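Local coordinates for petrobactin biosynthesis protein AsbB (Bacillus anthracis, PDB 3TO3) that catalyses the ATP-dependent condensation of spermidine with citryl-spermidine intermediates during biosynthesis of the siderophore petrobactin, at residues S283-R288 / F460-E465; F243-P248 / C368-S373. All blocks are in the same frame, centred on the assembly; numbering follows the deposited sequence.

Contact 1 (S283-R288 / F460-E465); sequences SMRTLR and FHEGLE. With ATP (adenosine-5'-triphosphate), chain E.
Arg285 and Glu462 reach for each other past the phosphates of ATP, and their direct link is a long salt bridge, 3.7 Å from Arg285 NH2 to Glu462 OE1. The carboxylate oxygen lies at the edge of the guanidinium, near its plane, and the nucleotide does most of the joining. On the arginine side the grip is tight. CG of Arg285 is tucked between the backbone N and the carbonyl carbon (chi1 53°), and from there the chain runs out extended, presenting NE and NH2 to the phosphates. NE donates to O1B of ATP over 2.9 Å at an angle of 152°, while NH2 bonds to O2B at 3.1 Å and more weakly to O1A, so that one guanidinium clasps both the alpha and beta phosphates. Ser283 OG adds a second donor to O1B, at 2.8 Å, and also lies 2.7 Å from OG1 of Thr286. This is the part of the ATP pocket of an IucA/IucC-family synthetase that holds the alpha and beta phosphates; the turn before strand 286-289 and the loop between strands 451-457 and 465-467 both contribute to it. Lys299 and Arg311, which also bind ATP, extend the positive surface that would help offset the phosphate charge. NH1, turned away from the nucleotide, makes weak hydrogen bonds to the carbonyls of Arg311 and Thr312. The glutamate side is looser. Glu462 is partly exposed and poorly ordered, and its OE2 comes within 2.7 Å of ATP O2B. A weak, long ion pair with Lys299 also reaches OE2. Nearer the backbone, CG of Glu462 rests 3.9 Å above the ring plane of His461, offset toward the rim.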
loop_
_atom_site.group_PDB
_atom_site.type_symbol
_atom_site.label_atom_id
_atom_site.label_comp_id
_atom_site.label_asym_id
_atom_site.label_seq_id
_atom_site.Cartn_x
_atom_site.Cartn_y
_atom_site.Cartn_z
ATOM N N SER B 283 16.226 12.796 -6.868
ATOM C CA SER B 283 14.765 12.902 -6.810
ATOM C C SER B 283 14.079 11.589 -7.160
ATOM O O SER B 283 12.952 11.318 -6.729
ATOM C CB SER B 283 14.269 14.081 -7.683
ATOM O OG SER B 283 13.434 13.701 -8.774
HETATM N N MSE B 284 14.755 10.804 -7.985
HETATM C CA MSE B 284 14.308 9.481 -8.442
HETATM C C MSE B 284 13.168 9.432 -9.468
HETATM O O MSE B 284 13.106 8.486 -10.243
HETATM C CB MSE B 284 13.901 8.629 -7.273
HETATM C CG MSE B 284 15.105 8.084 -6.549
HETATM SE SE MSE B 284 14.530 6.818 -5.259
HETATM C CE MSE B 284 13.635 5.580 -6.476
ATOM N N ARG B 285 12.358 10.478 -9.573
ATOM C CA ARG B 285 11.387 10.549 -10.662
ATOM C C ARG B 285 11.955 11.452 -11.755
ATOM O O ARG B 285 11.355 11.650 -12.796
ATOM C CB ARG B 285 10.008 11.005 -10.172
ATOM C CG ARG B 285 10.066 12.277 -9.392
ATOM C CD ARG B 285 8.701 12.878 -9.199
ATOM N NE ARG B 285 8.789 14.093 -8.403
ATOM C CZ ARG B 285 7.772 14.905 -8.155
ATOM N NH1 ARG B 285 6.578 14.630 -8.655
ATOM N NH2 ARG B 285 7.948 15.992 -7.405
ATOM N N THR B 286 13.128 12.000 -11.495
ATOM C CA THR B 286 13.818 12.817 -12.481
ATOM C C THR B 286 14.983 12.043 -13.043
ATOM O O THR B 286 15.863 11.661 -12.320
ATOM C CB THR B 286 14.378 14.087 -11.856
ATOM O OG1 THR B 286 13.310 14.811 -11.226
ATOM C CG2 THR B 286 15.042 14.955 -12.946
ATOM N N LEU B 287 14.987 11.834 -14.347
ATOM C CA LEU B 287 15.935 10.939 -14.964
ATOM C C LEU B 287 16.812 11.688 -15.964
ATOM O O LEU B 287 16.310 12.494 -16.777
ATOM C CB LEU B 287 15.186 9.801 -15.660
ATOM C CG LEU B 287 14.106 9.121 -14.804
ATOM C CD1 LEU B 287 13.173 8.282 -15.666
ATOM C CD2 LEU B 287 14.739 8.259 -13.755
ATOM N N ARG B 288 18.118 11.434 -15.894
ATOM C CA ARG B 288 19.067 11.990 -16.842
ATOM C C ARG B 288 19.298 10.983 -17.961
ATOM O O ARG B 288 19.168 9.773 -17.768
ATOM C CB ARG B 288 20.387 12.378 -16.166
ATOM C CG ARG B 288 21.077 11.263 -15.419
ATOM C CD ARG B 288 22.489 11.649 -14.960
ATOM N NE ARG B 288 23.519 10.945 -15.721
ATOM C CZ ARG B 288 24.240 9.939 -15.253
ATOM N NH1 ARG B 288 24.073 9.520 -14.004
ATOM N NH2 ARG B 288 25.149 9.371 -16.029
ATOM N N PHE B 460 11.002 24.786 -10.768
ATOM C CA PHE B 460 10.068 25.935 -10.700
ATOM C C PHE B 460 8.574 25.600 -10.635
ATOM O O PHE B 460 7.784 26.303 -10.014
ATOM C CB PHE B 460 10.337 26.866 -11.890
ATOM C CG PHE B 460 11.797 27.068 -12.131
ATOM C CD1 PHE B 460 12.618 27.444 -11.081
ATOM C CD2 PHE B 460 12.366 26.795 -13.369
ATOM C CE1 PHE B 460 13.984 27.617 -11.285
ATOM C CE2 PHE B 460 13.731 26.945 -13.572
ATOM C CZ PHE B 460 14.542 27.353 -12.534
ATOM N N HIS B 461 8.186 24.535 -11.315
ATOM C CA HIS B 461 6.796 24.338 -11.591
ATOM C C HIS B 461 5.952 24.207 -10.314
ATOM O O HIS B 461 4.819 24.695 -10.266
ATOM C CB HIS B 461 6.612 23.145 -12.530
ATOM C CG HIS B 461 6.859 21.830 -11.876
ATOM N ND1 HIS B 461 8.128 21.322 -11.682
ATOM C CD2 HIS B 461 6.005 20.925 -11.348
ATOM C CE1 HIS B 461 8.045 20.154 -11.072
ATOM N NE2 HIS B 461 6.766 19.892 -10.852
ATOM N N GLU B 462 6.447 23.471 -9.330
ATOM C CA GLU B 462 5.745 23.350 -8.042
ATOM C C GLU B 462 5.987 24.444 -6.992
ATOM O O GLU B 462 5.038 24.924 -6.371
ATOM C CB GLU B 462 6.008 21.976 -7.422
ATOM C CG GLU B 462 7.494 21.599 -7.365
ATOM C CD GLU B 462 7.716 20.137 -6.994
ATOM O OE1 GLU B 462 6.711 19.416 -6.766
ATOM O OE2 GLU B 462 8.899 19.716 -6.929
ATOM N N GLY B 463 7.252 24.823 -6.803
ATOM C CA GLY B 463 7.671 25.591 -5.638
ATOM C C GLY B 463 7.505 27.110 -5.562
ATOM O O GLY B 463 7.203 27.676 -4.503
ATOM N N LEU B 464 7.694 27.760 -6.697
ATOM C CA LEU B 464 7.753 29.204 -6.799
ATOM C C LEU B 464 6.582 29.995 -6.168
ATOM O O LEU B 464 5.402 29.673 -6.339
ATOM C CB LEU B 464 7.898 29.534 -8.275
ATOM C CG LEU B 464 7.868 30.950 -8.782
ATOM C CD1 LEU B 464 8.623 30.974 -10.101
ATOM C CD2 LEU B 464 6.437 31.408 -8.952
ATOM N N GLU B 465 6.943 31.026 -5.415
ATOM C CA GLU B 465 5.998 32.018 -4.946
ATOM C C GLU B 465 6.388 33.402 -5.485
ATOM O O GLU B 465 7.556 33.664 -5.768
ATOM C CB GLU B 465 5.953 32.024 -3.418
ATOM C CG GLU B 465 5.400 30.731 -2.847
ATOM C CD GLU B 465 5.185 30.755 -1.329
ATOM O OE1 GLU B 465 5.513 31.757 -0.665
ATOM O OE2 GLU B 465 4.675 29.750 -0.798
HETATM P PB ATP E . 11.737 16.726 -7.266
HETATM O O1B ATP E . 11.358 15.446 -7.966
HETATM O O2B ATP E . 10.525 17.613 -7.148
HETATM O O3B ATP E . 12.889 17.441 -8.063
HETATM P PA ATP E . 11.458 15.746 -4.746
HETATM O O1A ATP E . 10.391 14.896 -5.408
HETATM O O2A ATP E . 10.873 16.806 -3.819
HETATM O O3A ATP E . 12.312 16.447 -5.839
HETATM O "O5'" ATP E . 12.376 14.773 -3.923
HETATM C "C5'" ATP E . 13.710 15.057 -3.724
HETATM C "C4'" ATP E . 14.365 14.357 -2.671
HETATM O "O4'" ATP E . 15.582 15.078 -2.280
HETATM C "C3'" ATP E . 13.509 14.310 -1.464
HETATM O "O3'" ATP E . 13.261 13.004 -1.113
HETATM C "C2'" ATP E . 14.286 15.004 -0.421
HETATM O "O2'" ATP E . 14.104 14.414 0.797
HETATM C "C1'" ATP E . 15.684 14.840 -0.908
HETATM N N9 ATP E . 16.666 15.683 -0.279
HETATM C C8 ATP E . 17.819 15.231 0.245
HETATM N N7 ATP E . 18.486 16.284 0.739
HETATM C C5 ATP E . 17.768 17.410 0.525
HETATM C C6 ATP E . 17.989 18.762 0.825
HETATM N N6 ATP E . 19.195 19.149 1.504
HETATM N N1 ATP E . 17.057 19.676 0.469
HETATM C C2 ATP E . 15.929 19.292 -0.165
HETATM N N3 ATP E . 15.687 17.996 -0.465
HETATM C C4 ATP E . 16.586 17.032 -0.134
#

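Contact 2 (F243-P248 / C368-S373); sequences FIPVHP and CIWRES
Strands 243-246 and 368-371 pass almost at right angles, their short axes 85° apart and 7.9 Å from each other at closest approach, and no hydrogen bond joins them. Side chains alone bridge the gap. Pro245 points toward the other strand and puts its CG 3.4 Å from SG of Cys368 and 3.7 Å from CZ2 of Trp370, so the tip of the proline ring is shared between a sulfur and an indole. It reaches that indole obliquely, at the benzo end. The sulfur, anti to its own backbone N (chi1 176°), lies 3.7 Å above the plane of the same indole, offset toward the rim; proline, thiol and tryptophan thus form one compact apolar cluster. Ile244 adds a lighter touch from CG2 to CB of Cys368, 4.1 Å away. The contact joins a small sheet to a large one: strand 241-246 is an outer strand of a three-stranded antiparallel sheet and pairs with 192-197, whereas 367-371 runs between 297-306 and 345-355 in the large mixed sheet. Helix 208-219 packs against Trp370 through Tyr211, Ile214 and Glu218.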
loop_
_atom_site.group_PDB
_atom_site.type_symbol
_atom_site.label_atom_id
_atom_site.label_comp_id
_atom_site.label_asym_id
_atom_site.label_seq_id
_atom_site.Cartn_x
_atom_site.Cartn_y
_atom_site.Cartn_z
ATOM N N PHE B 243 2.095 11.662 -26.982
ATOM C CA PHE B 243 3.054 10.626 -26.619
ATOM C C PHE B 243 3.689 11.018 -25.324
ATOM O O PHE B 243 4.136 12.159 -25.204
ATOM C CB PHE B 243 4.119 10.479 -27.704
ATOM C CG PHE B 243 3.549 10.008 -29.011
ATOM C CD1 PHE B 243 2.997 10.918 -29.913
ATOM C CD2 PHE B 243 3.500 8.659 -29.312
ATOM C CE1 PHE B 243 2.440 10.476 -31.129
ATOM C CE2 PHE B 243 2.941 8.209 -30.523
ATOM C CZ PHE B 243 2.421 9.112 -31.424
ATOM N N ILE B 244 3.684 10.103 -24.346
ATOM C CA ILE B 244 4.237 10.405 -23.030
ATOM C C ILE B 244 5.179 9.296 -22.586
ATOM O O ILE B 244 4.844 8.112 -22.653
ATOM C CB ILE B 244 3.077 10.439 -22.018
ATOM C CG1 ILE B 244 1.864 11.183 -22.610
ATOM C CG2 ILE B 244 3.529 10.983 -20.682
ATOM C CD1 ILE B 244 0.798 11.471 -21.590
ATOM N N PRO B 245 6.353 9.682 -22.082
ATOM C CA PRO B 245 7.284 8.719 -21.491
ATOM C C PRO B 245 6.848 8.374 -20.039
ATOM O O PRO B 245 6.402 9.269 -19.330
ATOM C CB PRO B 245 8.625 9.438 -21.576
ATOM C CG PRO B 245 8.275 10.887 -21.533
ATOM C CD PRO B 245 6.870 11.059 -22.064
ATOM N N VAL B 246 7.006 7.121 -19.613
ATOM C CA VAL B 246 6.532 6.678 -18.318
ATOM C C VAL B 246 7.663 5.942 -17.618
ATOM O O VAL B 246 8.387 5.160 -18.241
ATOM C CB VAL B 246 5.344 5.713 -18.487
ATOM C CG1 VAL B 246 4.780 5.302 -17.145
ATOM C CG2 VAL B 246 4.269 6.346 -19.359
ATOM N N HIS B 247 7.839 6.202 -16.326
ATOM C CA HIS B 247 8.817 5.445 -15.552
ATOM C C HIS B 247 8.419 3.979 -15.611
ATOM O O HIS B 247 7.273 3.662 -15.419
ATOM C CB HIS B 247 8.796 5.931 -14.118
ATOM C CG HIS B 247 9.924 5.423 -13.289
ATOM N ND1 HIS B 247 10.115 4.081 -13.035
ATOM C CD2 HIS B 247 10.920 6.080 -12.647
ATOM C CE1 HIS B 247 11.194 3.935 -12.284
ATOM N NE2 HIS B 247 11.701 5.130 -12.036
ATOM N N PRO B 248 9.365 3.076 -15.869
ATOM C CA PRO B 248 8.955 1.668 -15.961
ATOM C C PRO B 248 8.377 1.121 -14.654
ATOM O O PRO B 248 7.553 0.214 -14.754
ATOM C CB PRO B 248 10.254 0.927 -16.343
ATOM C CG PRO B 248 11.373 1.831 -15.879
ATOM C CD PRO B 248 10.830 3.254 -15.921
ATOM N N CYS B 368 4.549 14.208 -17.577
ATOM C CA CYS B 368 5.951 14.363 -17.858
ATOM C C CYS B 368 6.336 15.822 -18.022
ATOM O O CYS B 368 5.645 16.574 -18.701
ATOM C CB CYS B 368 6.294 13.576 -19.130
ATOM S SG CYS B 368 8.013 13.766 -19.683
ATOM N N ILE B 369 7.476 16.210 -17.455
ATOM C CA ILE B 369 8.080 17.507 -17.744
ATOM C C ILE B 369 9.524 17.317 -18.192
ATOM O O ILE B 369 10.285 16.606 -17.545
ATOM C CB ILE B 369 8.097 18.422 -16.520
ATOM C CG1 ILE B 369 6.687 18.811 -16.113
ATOM C CG2 ILE B 369 8.946 19.674 -16.805
ATOM C CD1 ILE B 369 6.550 19.205 -14.631
ATOM N N TRP B 370 9.909 17.949 -19.295
ATOM C CA TRP B 370 11.288 17.852 -19.782
ATOM C C TRP B 370 12.052 19.050 -19.286
ATOM O O TRP B 370 11.502 20.133 -19.211
ATOM C CB TRP B 370 11.351 17.816 -21.295
ATOM C CG TRP B 370 11.011 16.522 -21.922
ATOM C CD1 TRP B 370 11.879 15.527 -22.223
ATOM C CD2 TRP B 370 9.715 16.075 -22.383
ATOM N NE1 TRP B 370 11.226 14.492 -22.848
ATOM C CE2 TRP B 370 9.891 14.791 -22.941
ATOM C CE3 TRP B 370 8.430 16.634 -22.374
ATOM C CZ2 TRP B 370 8.823 14.038 -23.483
ATOM C CZ3 TRP B 370 7.371 15.890 -22.921
ATOM C CH2 TRP B 370 7.582 14.598 -23.460
ATOM N N ARG B 371 13.320 18.867 -18.932
ATOM C CA ARG B 371 14.113 19.980 -18.412
ATOM C C ARG B 371 15.506 20.032 -19.056
ATOM O O ARG B 371 16.077 18.979 -19.369
ATOM C CB ARG B 371 14.183 19.895 -16.885
ATOM C CG ARG B 371 15.405 20.495 -16.281
ATOM C CD ARG B 371 15.174 20.866 -14.818
ATOM N NE ARG B 371 15.009 19.725 -13.940
ATOM C CZ ARG B 371 14.143 19.687 -12.929
ATOM N NH1 ARG B 371 13.357 20.717 -12.675
ATOM N NH2 ARG B 371 14.062 18.612 -12.164
ATOM N N GLU B 372 16.036 21.242 -19.277
ATOM C CA GLU B 372 17.362 21.404 -19.902
ATOM C C GLU B 372 18.438 20.702 -19.087
ATOM O O GLU B 372 18.474 20.827 -17.861
ATOM C CB GLU B 372 17.775 22.883 -19.996
ATOM C CG GLU B 372 16.983 23.734 -20.936
ATOM C CD GLU B 372 17.484 25.180 -20.946
ATOM O OE1 GLU B 372 17.669 25.761 -19.832
ATOM O OE2 GLU B 372 17.698 25.725 -22.069
ATOM N N SER B 373 19.330 19.996 -19.762
ATOM C CA SER B 373 20.506 19.401 -19.112
ATOM C C SER B 373 21.437 20.491 -18.645
ATOM O O SER B 373 21.710 21.417 -19.397
ATOM C CB SER B 373 21.285 18.561 -20.125
ATOM O OG SER B 373 22.390 17.944 -19.492
#

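Overall arrangement
Both contacts reach the large mixed sheet, and their segments alternate along the chain. Contact 2 is the core one, with all its touching residues buried and its chemistry apolar; contact 1 lies nearer the centre of the chain yet is only partly buried, and it borders the nucleotide pocket; its segments are linked by one long salt bridge, with the hydrogen bonds going to ATP. Their centres are 12 Å apart and they touch directly, Ile369 CD1 packing 3.7 Å from His461 CD2. Strand 367-371 therefore faces both ways: Cys368 and Trp370 meet the small sheet, while Ile369 and Arg371 turn to the ATP side, where Arg371 forms salt bridges with Glu349 and the magnesium ligand Asp459.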